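Local coordinates for putative Lipoprotein (Clostridium perfringens, PDB 5J7R), which is of unestablished function but belongs to the sporulation and spore germination family and is probably a membrane-anchored lipoprotein, at the interface of chains A and B. Residues are numbered along the deposited sequence; one frame, centred on the assembly and turned at random. Chains: chain A/B, Putative Lipoprotein.

The interface of chains A and B. Residues chain A 58-59, 62-63, 66, 120; chain B 29, 31, 47.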
loop_
_atom_site.group_PDB
_atom_site.type_symbol
_atom_site.label_atom_id
_atom_site.label_comp_id
_atom_site.label_asym_id
_atom_site.label_seq_id
_atom_site.Cartn_x
_atom_site.Cartn_y
_atom_site.Cartn_z
ATOM N N TYR A 58 -8.641 -3.500 3.973
ATOM C CA TYR A 58 -9.256 -3.773 2.690
ATOM C C TYR A 58 -9.620 -5.267 2.580
ATOM O O TYR A 58 -10.724 -5.607 2.156
ATOM C CB TYR A 58 -8.304 -3.380 1.559
ATOM C CG TYR A 58 -8.887 -3.521 0.191
ATOM C CD1 TYR A 58 -9.622 -2.486 -0.379
ATOM C CD2 TYR A 58 -8.715 -4.689 -0.537
ATOM C CE1 TYR A 58 -10.164 -2.600 -1.643
ATOM C CE2 TYR A 58 -9.267 -4.819 -1.808
ATOM C CZ TYR A 58 -9.983 -3.775 -2.353
ATOM O OH TYR A 58 -10.523 -3.884 -3.600
ATOM N N LEU A 59 -8.683 -6.136 2.969
ATOM C CA LEU A 59 -8.897 -7.590 2.965
ATOM C C LEU A 59 -10.086 -8.001 3.824
ATOM O O LEU A 59 -10.919 -8.789 3.369
ATOM C CB LEU A 59 -7.638 -8.347 3.419
ATOM C CG LEU A 59 -6.417 -8.255 2.496
ATOM C CD1 LEU A 59 -5.203 -8.918 3.134
ATOM C CD2 LEU A 59 -6.726 -8.881 1.153
ATOM N N ALA A 62 -13.144 -7.049 2.181
ATOM C CA ALA A 62 -13.383 -7.950 1.061
ATOM C C ALA A 62 -14.011 -9.274 1.514
ATOM O O ALA A 62 -14.859 -9.817 0.818
ATOM C CB ALA A 62 -12.104 -8.194 0.279
ATOM N N LEU A 63 -13.600 -9.774 2.672
ATOM C CA LEU A 63 -14.173 -11.013 3.227
ATOM C C LEU A 63 -15.641 -10.806 3.593
ATOM O O LEU A 63 -16.463 -11.672 3.352
ATOM C CB LEU A 63 -13.390 -11.501 4.464
ATOM C CG LEU A 63 -11.965 -11.980 4.257
ATOM C CD1 LEU A 63 -11.312 -12.304 5.588
ATOM C CD2 LEU A 63 -11.916 -13.197 3.344
ATOM N N GLY A 66 -18.114 -10.943 0.831
ATOM C CA GLY A 66 -18.406 -12.308 0.425
ATOM C C GLY A 66 -17.790 -12.752 -0.887
ATOM O O GLY A 66 -17.201 -11.949 -1.618
ATOM N N THR A 120 -6.341 -15.354 5.421
ATOM C CA THR A 120 -6.383 -14.134 4.619
ATOM C C THR A 120 -5.462 -13.060 5.190
ATOM O O THR A 120 -4.631 -12.515 4.470
ATOM C CB THR A 120 -7.808 -13.584 4.531
ATOM O OG1 THR A 120 -8.676 -14.598 3.999
ATOM C CG2 THR A 120 -7.864 -12.339 3.644
ATOM N N LEU B 29 -8.228 -14.387 -1.017
ATOM C CA LEU B 29 -9.252 -14.273 -0.006
ATOM C C LEU B 29 -9.684 -15.701 0.227
ATOM O O LEU B 29 -9.969 -16.424 -0.733
ATOM C CB LEU B 29 -10.445 -13.459 -0.482
ATOM C CG LEU B 29 -10.197 -11.993 -0.750
ATOM C CD1 LEU B 29 -11.470 -11.397 -1.324
ATOM C CD2 LEU B 29 -9.772 -11.255 0.520
ATOM N N PHE B 31 -12.384 -18.149 1.596
ATOM C CA PHE B 31 -13.788 -18.303 1.960
ATOM C C PHE B 31 -14.088 -19.747 2.335
ATOM O O PHE B 31 -13.206 -20.607 2.294
ATOM C CB PHE B 31 -14.697 -17.824 0.832
ATOM C CG PHE B 31 -14.628 -16.352 0.608
ATOM C CD1 PHE B 31 -15.312 -15.482 1.453
ATOM C CD2 PHE B 31 -13.906 -15.821 -0.452
ATOM C CE1 PHE B 31 -15.252 -14.115 1.254
ATOM C CE2 PHE B 31 -13.854 -14.456 -0.659
ATOM C CZ PHE B 31 -14.528 -13.603 0.192
ATOM N N ILE B 47 -7.613 -11.917 -5.374
ATOM C CA ILE B 47 -7.929 -10.485 -5.304
ATOM C C ILE B 47 -6.677 -9.701 -5.707
ATOM O O ILE B 47 -5.613 -9.918 -5.164
ATOM C CB ILE B 47 -8.512 -10.092 -3.911
ATOM C CG1 ILE B 47 -8.963 -8.620 -3.867
ATOM C CG2 ILE B 47 -7.549 -10.393 -2.764
ATOM C CD1 ILE B 47 -9.917 -8.314 -2.731
#
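B:Leu29 buries 56 Å² against chain A, the largest share of any residue in this patch, and both of its methyls take part. CD1 of B:Leu29 sits 3.6 Å from CB of A:Ala62. CD2 touches the same CB and also faces the place where helices 51-65 and 107-121 meet. There CD2 of B:Leu29 meets CG2 of A:Thr120, on helix 107-121, at 3.8 Å. CD2 of A:Leu59, on helix 51-65, lies 3.9 Å from that same CD2 of B:Leu29. The branch is carried there by a first torsion that holds CG anti to the carbonyl carbon (chi1 -66°), and CD2 of A:Leu63 adds a further contact.

B:Ile47, on strand 42-50, buries 39 Å² and touches with its tip. CG1 lies anti to the backbone N (chi1 -175°), an extended course that carries CD1 into the angle between two helix residues: CD1 of B:Ile47 is 3.7 Å from CE2 on the rim of the A:Tyr58 ring and comes equally near to the A:Ala62 methyl. A:Ala62 itself buries 34 Å²; its short side chain lets both B:Leu29 and B:Ile47 come close to the helix, and methyls of both strands converge on its CB.

The evidence therefore describes a strand-against-helix interface built on apolar contacts: no hydrogen bond or salt bridge joins the chains in this patch. Strands 24-32 and 42-50 of one copy lie over helix 51-65 of the other, and two-fold symmetry repeats the arrangement with the chains exchanged. The reciprocal packing is consistent with a two-fold pair within the four-copy deposited assembly; whether it is biological, the structure alone does not show.

At the C-terminal end of the helix, B:Phe31 offers a face to CD2 of A:Leu63, which stands above the ring plane, displaced toward the rim. CZ of B:Phe31 packs 3.5 Å from the carbonyl carbon C of A:Gly66, just past the helix. At the ring's edge, CE1 of B:Phe31 lies 3.4 Å from the in-plane carbonyl O of A:Leu63.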